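Side-chain contacts in 4-hydroxyphenylpyruvate dioxygenase (PDB 5HMQ), which converts 3-dehydroshikimate to protocatechuate in a metal-dependent N-terminal domain fused to a C-terminal hydroxyphenylpyruvate dioxygenase-like domain that lacks dioxygenase activity: residues S293-V298 against S464-A469; S409-V414 against L460-L465; L266-R271 against L378-A383; A469-V474 against T494-L499. All blocks are in the same frame, centred on the assembly; numbering follows the deposited sequence.

Interaction 1 of 4, residues S293-V298 against S464-A469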
loop_
_atom_site.group_PDB
_atom_site.type_symbol
_atom_site.label_atom_id
_atom_site.label_comp_id
_atom_site.label_asym_id
_atom_site.label_seq_id
_atom_site.Cartn_x
_atom_site.Cartn_y
_atom_site.Cartn_z
ATOM N N SER C 293 -17.784 24.822 -7.734
ATOM C CA SER C 293 -17.902 26.175 -7.217
ATOM C C SER C 293 -16.563 26.899 -7.298
ATOM O O SER C 293 -15.494 26.284 -7.258
ATOM C CB SER C 293 -18.396 26.155 -5.773
ATOM O OG SER C 293 -18.284 27.438 -5.180
ATOM N N ALA C 294 -16.633 28.224 -7.408
ATOM C CA ALA C 294 -15.439 29.045 -7.287
ATOM C C ALA C 294 -14.998 29.113 -5.831
ATOM O O ALA C 294 -15.809 28.998 -4.907
ATOM C CB ALA C 294 -15.696 30.451 -7.828
ATOM N N TYR C 295 -13.696 29.297 -5.627
ATOM C CA TYR C 295 -13.113 29.306 -4.294
ATOM C C TYR C 295 -12.511 30.666 -3.978
ATOM O O TYR C 295 -12.096 31.406 -4.874
ATOM C CB TYR C 295 -12.032 28.231 -4.157
ATOM C CG TYR C 295 -12.488 26.860 -4.588
ATOM C CD1 TYR C 295 -13.416 26.150 -3.838
ATOM C CD2 TYR C 295 -11.995 26.278 -5.747
ATOM C CE1 TYR C 295 -13.840 24.898 -4.229
ATOM C CE2 TYR C 295 -12.413 25.026 -6.146
ATOM C CZ TYR C 295 -13.335 24.341 -5.384
ATOM O OH TYR C 295 -13.755 23.095 -5.777
ATOM N N ASP C 296 -12.461 30.982 -2.687
ATOM C CA ASP C 296 -11.787 32.169 -2.171
ATOM C C ASP C 296 -10.873 31.784 -1.012
ATOM O O ASP C 296 -10.915 32.362 0.076
ATOM C CB ASP C 296 -12.799 33.232 -1.748
ATOM C CG ASP C 296 -12.149 34.571 -1.462
ATOM O OD1 ASP C 296 -11.105 34.866 -2.079
ATOM O OD2 ASP C 296 -12.679 35.326 -0.621
ATOM N N GLY C 297 -10.028 30.783 -1.244
ATOM C CA GLY C 297 -9.064 30.364 -0.245
ATOM C C GLY C 297 -9.680 29.547 0.880
ATOM O O GLY C 297 -10.800 29.030 0.791
ATOM N N VAL C 298 -8.911 29.427 1.958
ATOM C CA VAL C 298 -9.290 28.629 3.118
ATOM C C VAL C 298 -10.042 29.510 4.107
ATOM O O VAL C 298 -9.571 30.595 4.469
ATOM C CB VAL C 298 -8.052 27.999 3.777
ATOM C CG1 VAL C 298 -8.437 27.303 5.073
ATOM C CG2 VAL C 298 -7.376 27.027 2.823
ATOM N N SER C 464 -11.440 15.592 -9.497
ATOM C CA SER C 464 -12.816 15.372 -9.929
ATOM C C SER C 464 -13.826 16.107 -9.051
ATOM O O SER C 464 -14.644 16.878 -9.561
ATOM C CB SER C 464 -13.127 13.870 -9.966
ATOM O OG SER C 464 -13.034 13.280 -8.681
ATOM N N LEU C 465 -13.778 15.892 -7.734
ATOM C CA LEU C 465 -14.785 16.482 -6.858
ATOM C C LEU C 465 -14.694 18.002 -6.819
ATOM O O LEU C 465 -15.722 18.677 -6.697
ATOM C CB LEU C 465 -14.664 15.917 -5.441
ATOM C CG LEU C 465 -15.410 14.613 -5.145
ATOM C CD1 LEU C 465 -14.675 13.418 -5.735
ATOM C CD2 LEU C 465 -15.626 14.434 -3.647
ATOM N N PHE C 466 -13.487 18.559 -6.904
ATOM C CA PHE C 466 -13.289 19.993 -6.725
ATOM C C PHE C 466 -12.660 20.669 -7.936
ATOM O O PHE C 466 -12.343 21.864 -7.870
ATOM C CB PHE C 466 -12.449 20.240 -5.470
ATOM C CG PHE C 466 -13.099 19.743 -4.214
ATOM C CD1 PHE C 466 -14.084 20.490 -3.590
ATOM C CD2 PHE C 466 -12.748 18.518 -3.675
ATOM C CE1 PHE C 466 -14.693 20.031 -2.439
ATOM C CE2 PHE C 466 -13.354 18.053 -2.526
ATOM C CZ PHE C 466 -14.329 18.810 -1.907
ATOM N N ASP C 467 -12.474 19.939 -9.038
ATOM C CA ASP C 467 -11.966 20.496 -10.296
ATOM C C ASP C 467 -10.621 21.196 -10.100
ATOM O O ASP C 467 -10.371 22.269 -10.651
ATOM C CB ASP C 467 -12.988 21.440 -10.935
ATOM C CG ASP C 467 -12.717 21.685 -12.409
ATOM O OD1 ASP C 467 -12.050 20.838 -13.038
ATOM O OD2 ASP C 467 -13.177 22.719 -12.938
ATOM N N PHE C 468 -9.747 20.586 -9.303
ATOM C CA PHE C 468 -8.372 21.052 -9.219
ATOM C C PHE C 468 -7.595 20.642 -10.468
ATOM O O PHE C 468 -7.988 19.735 -11.207
ATOM C CB PHE C 468 -7.689 20.499 -7.967
ATOM C CG PHE C 468 -8.049 21.226 -6.698
ATOM C CD1 PHE C 468 -9.219 21.962 -6.605
ATOM C CD2 PHE C 468 -7.209 21.174 -5.599
ATOM C CE1 PHE C 468 -9.546 22.630 -5.438
ATOM C CE2 PHE C 468 -7.529 21.840 -4.430
ATOM C CZ PHE C 468 -8.699 22.569 -4.351
ATOM N N ALA C 469 -6.472 21.320 -10.692
ATOM C CA ALA C 469 -5.623 21.062 -11.846
ATOM C C ALA C 469 -4.196 20.782 -11.390
ATOM O O ALA C 469 -3.787 21.158 -10.290
ATOM C CB ALA C 469 -5.641 22.238 -12.832
#
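Tyr-295 points its ring at the loop 466-468 and meets it in two ways, with its hydroxyl on one phenylalanine and its ring on another. Its CG stands beside the backbone N and anti to the carbonyl carbon (chi1 -51°), which sends the ring across to the loop. The hydroxyl donates to the backbone carbonyl of Phe-466, OH to O 2.8 Å. It arrives well bent from the C=O direction (110° at the oxygen) and tilted somewhat out of the carbonyl plane, while the oxygen itself lies at the edge of the tyrosine ring. The side chain of Phe-466 crosses that of Tyr-295 at about a right angle. The same hydroxyl also sits against Phe-466, with Tyr-295 OH 3.2 Å from Phe-466 CB and at the edge of the phenyl ring. Phe-468 completes the contact as an offset edge-to-face pair: its edge is turned toward the tyrosine face, the planes lie at 81° and the centroids are 5.9 Å apart. The closest atoms of this pair are Tyr-295 CE2 and Phe-468 CE1, at 3.8 Å. Tyr-295 begins strand 295-304 of the first vicinal-oxygen-chelate (VOC) sheet, whereas the two phenylalanines belong to the link between helix 455-465 and strand 469-474 of the second, so the tyrosine spans the seam between the halves of the dioxygenase-like domain. On the tyrosine face opposite Phe-468, Ser-293 O lies 3.4 Å above the plane and over the ring centre. Val-371 also packs against Tyr-295, and Phe-468 meets the ring of Tyr-462.

Interaction 2 of 4, residues S409-V414 against L460-L465; sequences SLLYLV and LFYKSL
Leu-411 is the one residue of strand 410-414 that reaches residues 460-465 of helix 455-465, and its isobutyl fork meets two aromatic rings of consecutive helix residues. CD1 does most of the work. It touches the edge of Phe-461, with Leu-411 CD1 4.1 Å from Phe-461 CE2, and the two side chains approach from opposite directions. Phe-461 is extended from the helix toward the strand because its CG stands anti to the backbone N (chi1 170°). Tyr-462 comes in at a slant and brings its hydroxyl to the fork, where Tyr-462 OH lies 3.9 Å from both Leu-411 CD1 and Leu-411 CD2. The two rings also brace each other: Phe-461 CD2 sits 3.7 Å above the Tyr-462 face, toward its rim. All three residues are buried, and no hydrogen bond crosses the contact. Beyond this apolar meeting point the segments stand well apart; even their nearest CA atoms, those of Leu-411 and Tyr-462, are 11.3 Å from each other. The far side of the helix is tied within itself, Ser-464 OG donating to Leu-460 O at 2.7 Å while Ser-464 N reaches the same oxygen from the other face of the carbonyl plane. Both segments also pack on helix 374-383, Leu-413 on Ala-377 and Leu-378, and the helical segment through Leu-465. Strand 410-414 lies between strands 402-404 and 363-371 of the first VOC sheet, and helix 455-465 of the second VOC domain is backed by helix 252-276.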
loop_
_atom_site.group_PDB
_atom_site.type_symbol
_atom_site.label_atom_id
_atom_site.label_comp_id
_atom_site.label_asym_id
_atom_site.label_seq_id
_atom_site.Cartn_x
_atom_site.Cartn_y
_atom_site.Cartn_z
ATOM N N SER C 409 -10.382 13.051 7.665
ATOM C CA SER C 409 -10.623 14.485 7.720
ATOM C C SER C 409 -11.792 14.920 6.838
ATOM O O SER C 409 -12.195 14.241 5.890
ATOM C CB SER C 409 -9.362 15.247 7.309
ATOM O OG SER C 409 -8.943 14.887 6.005
ATOM N N LEU C 410 -12.325 16.093 7.177
ATOM C CA LEU C 410 -13.511 16.679 6.572
ATOM C C LEU C 410 -13.153 17.945 5.802
ATOM O O LEU C 410 -12.152 18.607 6.093
ATOM C CB LEU C 410 -14.561 17.006 7.639
ATOM C CG LEU C 410 -15.053 15.828 8.481
ATOM C CD1 LEU C 410 -16.103 16.283 9.483
ATOM C CD2 LEU C 410 -15.604 14.728 7.580
ATOM N N LEU C 411 -13.982 18.275 4.814
ATOM C CA LEU C 411 -13.890 19.534 4.078
ATOM C C LEU C 411 -15.220 20.264 4.215
ATOM O O LEU C 411 -16.226 19.838 3.640
ATOM C CB LEU C 411 -13.546 19.299 2.607
ATOM C CG LEU C 411 -12.174 18.711 2.274
ATOM C CD1 LEU C 411 -12.113 18.303 0.814
ATOM C CD2 LEU C 411 -11.078 19.718 2.585
ATOM N N TYR C 412 -15.225 21.358 4.975
ATOM C CA TYR C 412 -16.434 22.154 5.146
ATOM C C TYR C 412 -16.621 23.105 3.972
ATOM O O TYR C 412 -15.667 23.729 3.499
ATOM C CB TYR C 412 -16.384 22.964 6.441
ATOM C CG TYR C 412 -16.049 22.174 7.682
ATOM C CD1 TYR C 412 -16.910 21.200 8.167
ATOM C CD2 TYR C 412 -14.887 22.433 8.391
ATOM C CE1 TYR C 412 -16.607 20.487 9.310
ATOM C CE2 TYR C 412 -14.582 21.736 9.535
ATOM C CZ TYR C 412 -15.440 20.762 9.991
ATOM O OH TYR C 412 -15.125 20.062 11.132
ATOM N N LEU C 413 -17.862 23.221 3.511
ATOM C CA LEU C 413 -18.217 24.104 2.405
ATOM C C LEU C 413 -18.855 25.356 2.997
ATOM O O LEU C 413 -20.059 25.384 3.266
ATOM C CB LEU C 413 -19.150 23.396 1.428
ATOM C CG LEU C 413 -18.650 22.030 0.949
ATOM C CD1 LEU C 413 -19.657 21.377 0.018
ATOM C CD2 LEU C 413 -17.293 22.163 0.274
ATOM N N VAL C 414 -18.048 26.396 3.195
ATOM C CA VAL C 414 -18.482 27.616 3.866
ATOM C C VAL C 414 -18.786 28.668 2.810
ATOM O O VAL C 414 -17.904 29.060 2.035
ATOM C CB VAL C 414 -17.420 28.120 4.854
ATOM C CG1 VAL C 414 -17.874 29.419 5.502
ATOM C CG2 VAL C 414 -17.143 27.063 5.911
ATOM N N LEU C 460 -6.969 12.078 -7.909
ATOM C CA LEU C 460 -8.260 11.977 -8.581
ATOM C C LEU C 460 -9.374 12.562 -7.723
ATOM O O LEU C 460 -10.324 13.158 -8.245
ATOM C CB LEU C 460 -8.554 10.521 -8.936
ATOM C CG LEU C 460 -9.921 10.232 -9.551
ATOM C CD1 LEU C 460 -10.138 11.075 -10.794
ATOM C CD2 LEU C 460 -10.035 8.757 -9.885
ATOM N N PHE C 461 -9.277 12.396 -6.403
ATOM C CA PHE C 461 -10.283 12.947 -5.499
ATOM C C PHE C 461 -10.410 14.456 -5.676
ATOM O O PHE C 461 -11.518 14.986 -5.825
ATOM C CB PHE C 461 -9.919 12.588 -4.054
ATOM C CG PHE C 461 -10.747 13.292 -3.011
ATOM C CD1 PHE C 461 -11.968 12.776 -2.611
ATOM C CD2 PHE C 461 -10.286 14.454 -2.410
ATOM C CE1 PHE C 461 -12.724 13.417 -1.646
ATOM C CE2 PHE C 461 -11.036 15.100 -1.445
ATOM C CZ PHE C 461 -12.257 14.579 -1.062
ATOM N N TYR C 462 -9.279 15.165 -5.680
ATOM C CA TYR C 462 -9.314 16.619 -5.785
ATOM C C TYR C 462 -9.572 17.080 -7.216
ATOM O O TYR C 462 -10.245 18.096 -7.427
ATOM C CB TYR C 462 -8.015 17.217 -5.245
ATOM C CG TYR C 462 -8.072 17.513 -3.762
ATOM C CD1 TYR C 462 -8.798 18.596 -3.279
ATOM C CD2 TYR C 462 -7.407 16.709 -2.844
ATOM C CE1 TYR C 462 -8.858 18.872 -1.925
ATOM C CE2 TYR C 462 -7.462 16.977 -1.485
ATOM C CZ TYR C 462 -8.188 18.062 -1.033
ATOM O OH TYR C 462 -8.248 18.338 0.315
ATOM N N LYS C 463 -9.043 16.361 -8.210
ATOM C CA LYS C 463 -9.284 16.747 -9.597
ATOM C C LYS C 463 -10.761 16.640 -9.962
ATOM O O LYS C 463 -11.292 17.497 -10.676
ATOM C CB LYS C 463 -8.449 15.894 -10.551
ATOM C CG LYS C 463 -7.023 16.366 -10.747
ATOM C CD LYS C 463 -6.359 15.584 -11.870
ATOM C CE LYS C 463 -5.046 16.218 -12.299
ATOM N NZ LYS C 463 -4.396 15.444 -13.393
ATOM N N SER C 464 -11.440 15.592 -9.497
ATOM C CA SER C 464 -12.816 15.372 -9.929
ATOM C C SER C 464 -13.826 16.107 -9.051
ATOM O O SER C 464 -14.644 16.878 -9.561
ATOM C CB SER C 464 -13.127 13.870 -9.966
ATOM O OG SER C 464 -13.034 13.280 -8.681
ATOM N N LEU C 465 -13.778 15.892 -7.734
ATOM C CA LEU C 465 -14.785 16.482 -6.858
ATOM C C LEU C 465 -14.694 18.002 -6.819
ATOM O O LEU C 465 -15.722 18.677 -6.697
ATOM C CB LEU C 465 -14.664 15.917 -5.441
ATOM C CG LEU C 465 -15.410 14.613 -5.145
ATOM C CD1 LEU C 465 -14.675 13.418 -5.735
ATOM C CD2 LEU C 465 -15.626 14.434 -3.647
#

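Interaction 3 of 4, residues L266-R271 against L378-A383; sequences LEEQTR and LKRATA
A buried salt bridge between two helices, Glu-268 to Arg-380, links the catalytic and the dioxygenase-like parts of the chain. Glu-268 lies on helix 252-276, which follows the last strand of the TIM barrel, and Arg-380 on helix 374-383 of the first VOC domain. The helices stay apart, with the nearest CA atoms, those of Glu-268 and Ala-383, 11.6 Å from each other, so two long side chains bridge the distance. Both leave their helix with CG anti to the backbone N, Glu-268 at chi1 166°; the glutamate then runs straight, and the arginine bends at chi3. The planes of their flat ends are nearly parallel, 16° apart, yet both carboxylate oxygens face a single nitrogen, NH2. Arg-380 NH2 to Glu-268 OE1 is a weak hydrogen bond of 2.9 Å. The separation of Arg-380 NH2 from Glu-268 OE2, 2.4 Å, is too short to be taken at face value. Arg-380 NE is held by the carbonyl of Pro-290, which probably fixes the turn of the guanidinium, and Pro-289 and Phe-384 pack on Glu-268. Behind the bridge, Leu-266 and Thr-270 seat helix 252-276 on helix 222-231 of the barrel, while Leu-378 and Thr-382 rest on Pro-388 of strand 388-389.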
loop_
_atom_site.group_PDB
_atom_site.type_symbol
_atom_site.label_atom_id
_atom_site.label_comp_id
_atom_site.label_asym_id
_atom_site.label_seq_id
_atom_site.Cartn_x
_atom_site.Cartn_y
_atom_site.Cartn_z
ATOM N N LEU C 266 -13.498 11.553 -16.746
ATOM C CA LEU C 266 -13.085 11.540 -18.146
ATOM C C LEU C 266 -14.219 11.960 -19.068
ATOM O O LEU C 266 -14.003 12.708 -20.029
ATOM C CB LEU C 266 -12.582 10.149 -18.528
ATOM C CG LEU C 266 -12.383 9.901 -20.025
ATOM C CD1 LEU C 266 -11.339 10.840 -20.606
ATOM C CD2 LEU C 266 -12.011 8.452 -20.288
ATOM N N GLU C 267 -15.436 11.481 -18.799
ATOM C CA GLU C 267 -16.567 11.819 -19.655
ATOM C C GLU C 267 -16.855 13.316 -19.636
ATOM O O GLU C 267 -17.096 13.919 -20.689
ATOM C CB GLU C 267 -17.805 11.034 -19.223
ATOM C CG GLU C 267 -17.765 9.562 -19.594
ATOM C CD GLU C 267 -19.026 8.828 -19.192
ATOM O OE1 GLU C 267 -20.022 9.501 -18.849
ATOM O OE2 GLU C 267 -19.021 7.580 -19.222
ATOM N N GLU C 268 -16.831 13.933 -18.451
ATOM C CA GLU C 268 -17.092 15.364 -18.358
ATOM C C GLU C 268 -16.012 16.161 -19.080
ATOM O O GLU C 268 -16.309 17.072 -19.864
ATOM C CB GLU C 268 -17.184 15.785 -16.891
ATOM C CG GLU C 268 -17.109 17.290 -16.711
ATOM C CD GLU C 268 -16.988 17.681 -15.245
ATOM O OE1 GLU C 268 -15.977 17.319 -14.620
ATOM O OE2 GLU C 268 -17.908 18.324 -14.723
ATOM N N GLN C 269 -14.745 15.826 -18.829
ATOM C CA GLN C 269 -13.652 16.522 -19.497
ATOM C C GLN C 269 -13.677 16.278 -20.992
ATOM O O GLN C 269 -13.318 17.168 -21.772
ATOM C CB GLN C 269 -12.301 16.088 -18.920
ATOM C CG GLN C 269 -12.117 16.433 -17.463
ATOM C CD GLN C 269 -12.287 17.915 -17.209
ATOM O OE1 GLN C 269 -13.195 18.334 -16.491
ATOM N NE2 GLN C 269 -11.416 18.718 -17.804
ATOM N N THR C 270 -14.102 15.090 -21.416
ATOM C CA THR C 270 -14.219 14.868 -22.847
ATOM C C THR C 270 -15.367 15.691 -23.418
ATOM O O THR C 270 -15.192 16.370 -24.434
ATOM C CB THR C 270 -14.409 13.378 -23.137
ATOM O OG1 THR C 270 -13.290 12.642 -22.624
ATOM C CG2 THR C 270 -14.517 13.131 -24.628
ATOM N N ARG C 271 -16.495 15.760 -22.699
ATOM C CA ARG C 271 -17.621 16.562 -23.171
ATOM C C ARG C 271 -17.217 18.018 -23.341
ATOM O O ARG C 271 -17.493 18.634 -24.378
ATOM C CB ARG C 271 -18.805 16.456 -22.208
ATOM C CG ARG C 271 -19.957 17.390 -22.585
ATOM C CD ARG C 271 -21.169 17.236 -21.681
ATOM N NE ARG C 271 -20.840 17.458 -20.276
ATOM C CZ ARG C 271 -20.622 18.658 -19.742
ATOM N NH1 ARG C 271 -20.694 19.748 -20.493
ATOM N NH2 ARG C 271 -20.330 18.767 -18.454
ATOM N N LEU C 378 -21.437 21.018 -3.066
ATOM C CA LEU C 378 -21.959 19.810 -2.436
ATOM C C LEU C 378 -22.525 18.843 -3.466
ATOM O O LEU C 378 -22.294 17.630 -3.379
ATOM C CB LEU C 378 -23.027 20.173 -1.405
ATOM C CG LEU C 378 -23.715 18.968 -0.762
ATOM C CD1 LEU C 378 -22.707 18.152 0.024
ATOM C CD2 LEU C 378 -24.868 19.407 0.128
ATOM N N LYS C 379 -23.259 19.356 -4.455
ATOM C CA LYS C 379 -23.884 18.466 -5.426
ATOM C C LYS C 379 -22.850 17.827 -6.343
ATOM O O LYS C 379 -23.007 16.664 -6.734
ATOM C CB LYS C 379 -24.934 19.224 -6.237
ATOM C CG LYS C 379 -26.220 19.485 -5.467
ATOM C CD LYS C 379 -27.179 20.368 -6.245
ATOM C CE LYS C 379 -28.363 20.776 -5.382
ATOM N NZ LYS C 379 -29.250 21.748 -6.079
ATOM N N ARG C 380 -21.785 18.556 -6.684
ATOM C CA ARG C 380 -20.727 17.969 -7.498
ATOM C C ARG C 380 -19.977 16.883 -6.737
ATOM O O ARG C 380 -19.688 15.817 -7.295
ATOM C CB ARG C 380 -19.755 19.049 -7.970
ATOM C CG ARG C 380 -18.461 18.473 -8.515
ATOM C CD ARG C 380 -17.553 19.538 -9.077
ATOM N NE ARG C 380 -17.685 19.627 -10.523
ATOM C CZ ARG C 380 -16.807 19.118 -11.380
ATOM N NH1 ARG C 380 -15.732 18.485 -10.933
ATOM N NH2 ARG C 380 -17.006 19.244 -12.682
ATOM N N ALA C 381 -19.650 17.133 -5.467
ATOM C CA ALA C 381 -18.971 16.117 -4.667
ATOM C C ALA C 381 -19.821 14.859 -4.546
ATOM O O ALA C 381 -19.297 13.740 -4.577
ATOM C CB ALA C 381 -18.628 16.676 -3.287
ATOM N N THR C 382 -21.138 15.027 -4.403
ATOM C CA THR C 382 -22.036 13.877 -4.369
ATOM C C THR C 382 -22.107 13.189 -5.728
ATOM O O THR C 382 -22.153 11.956 -5.804
ATOM C CB THR C 382 -23.427 14.313 -3.909
ATOM O OG1 THR C 382 -23.333 14.942 -2.624
ATOM C CG2 THR C 382 -24.364 13.115 -3.819
ATOM N N ALA C 383 -22.122 13.969 -6.814
ATOM C CA ALA C 383 -22.192 13.379 -8.148
ATOM C C ALA C 383 -20.983 12.500 -8.436
ATOM O O ALA C 383 -21.108 11.476 -9.118
ATOM C CB ALA C 383 -22.315 14.474 -9.207
#

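Interaction 4 of 4, residues A469-V474 against T494-L499; sequences AADDEV and TLRLPL
Asp-471 holds CG anti to its own N (chi1 -172°) and Arg-496 bends at chi3 (69°), which together bring carboxylate and guanidinium into a salt bridge. Both residues belong to the second VOC domain, in whose sheet strand 484-489 separates strands 469-474 and 496-501; the pair thus spans an intervening strand, to which Asp-471 is bonded through the backbone of Ala-487. The contact is one-pronged: Arg-496 NH2 donates to Asp-471 OD2 at 2.8 Å, with an N-H...O angle of 147°. The two flat groups are markedly twisted against each other, and the acceptor lies somewhat off the guanidinium plane, while Arg-496 NE stays 3.5 Å from Asp-471 OD2. The other nitrogens of the arginine are engaged beyond the pair, NH1 with the carbonyl of Ala-610 and NE weakly with the Tyr-612 hydroxyl. Its side chain also touches His-445, a ligand of the magnesium ion, and may lend positive charge to the surroundings of that site. On the aspartate, it is the syn lone pair of OD2, the one on the side of OD1, that accepts the N-H of Arg-496 NH2.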
loop_
_atom_site.group_PDB
_atom_site.type_symbol
_atom_site.label_atom_id
_atom_site.label_comp_id
_atom_site.label_asym_id
_atom_site.label_seq_id
_atom_site.Cartn_x
_atom_site.Cartn_y
_atom_site.Cartn_z
ATOM N N ALA C 469 -6.472 21.320 -10.692
ATOM C CA ALA C 469 -5.623 21.062 -11.846
ATOM C C ALA C 469 -4.196 20.782 -11.390
ATOM O O ALA C 469 -3.787 21.158 -10.290
ATOM C CB ALA C 469 -5.641 22.238 -12.832
ATOM N N ALA C 470 -3.445 20.113 -12.262
ATOM C CA ALA C 470 -2.046 19.808 -11.990
ATOM C C ALA C 470 -1.210 21.081 -11.897
ATOM O O ALA C 470 -1.477 22.081 -12.571
ATOM C CB ALA C 470 -1.480 18.890 -13.074
ATOM N N ASP C 471 -0.192 21.039 -11.039
ATOM C CA ASP C 471 0.670 22.194 -10.793
ATOM C C ASP C 471 2.069 21.718 -10.397
ATOM O O ASP C 471 2.607 22.074 -9.346
ATOM C CB ASP C 471 0.057 23.099 -9.725
ATOM C CG ASP C 471 0.808 24.410 -9.568
ATOM O OD1 ASP C 471 1.334 24.927 -10.578
ATOM O OD2 ASP C 471 0.879 24.919 -8.428
ATOM N N ASP C 472 2.671 20.885 -11.233
ATOM C CA ASP C 472 3.925 20.223 -10.893
ATOM C C ASP C 472 5.145 21.058 -11.286
ATOM O O ASP C 472 5.063 21.970 -12.111
ATOM C CB ASP C 472 3.996 18.865 -11.584
ATOM C CG ASP C 472 2.689 18.091 -11.466
ATOM O OD1 ASP C 472 2.237 17.850 -10.331
ATOM O OD2 ASP C 472 2.105 17.756 -12.518
ATOM N N GLU C 473 6.294 20.708 -10.701
ATOM C CA GLU C 473 7.550 21.438 -10.849
ATOM C C GLU C 473 8.679 20.449 -11.080
ATOM O O GLU C 473 8.706 19.386 -10.458
ATOM C CB GLU C 473 7.871 22.273 -9.609
ATOM C CG GLU C 473 7.109 23.569 -9.482
ATOM C CD GLU C 473 7.640 24.418 -8.350
ATOM O OE1 GLU C 473 8.639 24.004 -7.724
ATOM O OE2 GLU C 473 7.064 25.492 -8.084
ATOM N N VAL C 474 9.594 20.776 -11.986
ATOM C CA VAL C 474 10.747 19.924 -12.256
ATOM C C VAL C 474 12.005 20.631 -11.752
ATOM O O VAL C 474 12.375 21.702 -12.244
ATOM C CB VAL C 474 10.826 19.538 -13.750
ATOM C CG1 VAL C 474 11.128 20.732 -14.678
ATOM C CG2 VAL C 474 11.818 18.409 -13.971
ATOM N N THR C 494 -6.478 30.191 -5.707
ATOM C CA THR C 494 -6.639 30.559 -4.304
ATOM C C THR C 494 -6.395 29.379 -3.373
ATOM O O THR C 494 -6.198 29.584 -2.170
ATOM C CB THR C 494 -8.033 31.140 -4.052
ATOM O OG1 THR C 494 -9.023 30.119 -4.232
ATOM C CG2 THR C 494 -8.313 32.289 -5.013
ATOM N N LEU C 495 -6.403 28.157 -3.900
ATOM C CA LEU C 495 -6.087 26.957 -3.140
ATOM C C LEU C 495 -4.959 26.212 -3.839
ATOM O O LEU C 495 -5.058 25.911 -5.032
ATOM C CB LEU C 495 -7.310 26.044 -3.011
ATOM C CG LEU C 495 -8.559 26.582 -2.315
ATOM C CD1 LEU C 495 -9.747 25.676 -2.593
ATOM C CD2 LEU C 495 -8.333 26.724 -0.819
ATOM N N ARG C 496 -3.892 25.918 -3.099
ATOM C CA ARG C 496 -2.724 25.234 -3.644
ATOM C C ARG C 496 -2.329 24.133 -2.677
ATOM O O ARG C 496 -2.221 24.367 -1.469
ATOM C CB ARG C 496 -1.544 26.184 -3.885
ATOM C CG ARG C 496 -1.853 27.377 -4.773
ATOM C CD ARG C 496 -0.581 28.142 -5.122
ATOM N NE ARG C 496 0.316 27.401 -6.003
ATOM C CZ ARG C 496 1.357 27.935 -6.630
ATOM N NH1 ARG C 496 1.628 29.219 -6.475
ATOM N NH2 ARG C 496 2.121 27.190 -7.418
ATOM N N LEU C 497 -2.093 22.940 -3.214
ATOM C CA LEU C 497 -1.950 21.730 -2.408
ATOM C C LEU C 497 -0.821 20.879 -2.968
ATOM O O LEU C 497 -1.052 19.938 -3.737
ATOM C CB LEU C 497 -3.267 20.951 -2.374
ATOM C CG LEU C 497 -3.496 19.921 -1.271
ATOM C CD1 LEU C 497 -3.979 20.604 -0.003
ATOM C CD2 LEU C 497 -4.505 18.892 -1.747
ATOM N N PRO C 498 0.424 21.195 -2.618
ATOM C CA PRO C 498 1.525 20.290 -2.956
ATOM C C PRO C 498 1.407 18.991 -2.179
ATOM O O PRO C 498 0.836 18.943 -1.086
ATOM C CB PRO C 498 2.780 21.078 -2.565
ATOM C CG PRO C 498 2.309 22.130 -1.631
ATOM C CD PRO C 498 0.897 22.446 -2.005
ATOM N N LEU C 499 1.934 17.922 -2.768
ATOM C CA LEU C 499 1.741 16.576 -2.249
ATOM C C LEU C 499 3.076 15.852 -2.228
ATOM O O LEU C 499 3.707 15.675 -3.277
ATOM C CB LEU C 499 0.710 15.815 -3.088
ATOM C CG LEU C 499 -0.658 16.496 -3.183
ATOM C CD1 LEU C 499 -1.456 15.970 -4.359
ATOM C CD2 LEU C 499 -1.437 16.334 -1.890
#

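Overall arrangement
Interactions 1 and 2 lie side by side, their centres 8 Å apart; both end on the stretch around helix 455-465, sharing Ser-464 and Leu-465, and Phe-466 CZ packs 3.5 Å from Leu-411 CD1. Interaction 3 lies about 13 Å from the centre of either and adds the barrel helix to this junction. Leu-465 CD2 meets Ala-381 CB at 3.8 Å there. Interaction 4 lies farther off, its centre about 21 Å from that of interaction 3 and about 12 Å from that of interaction 1, to which Leu-495 CD1 joins it, 3.6 Å from Tyr-295 CG. It comes closest to a metal: the Arg-496 side chain is about 9 Å from the magnesium ion bound by His-445, His-523 and Glu-601.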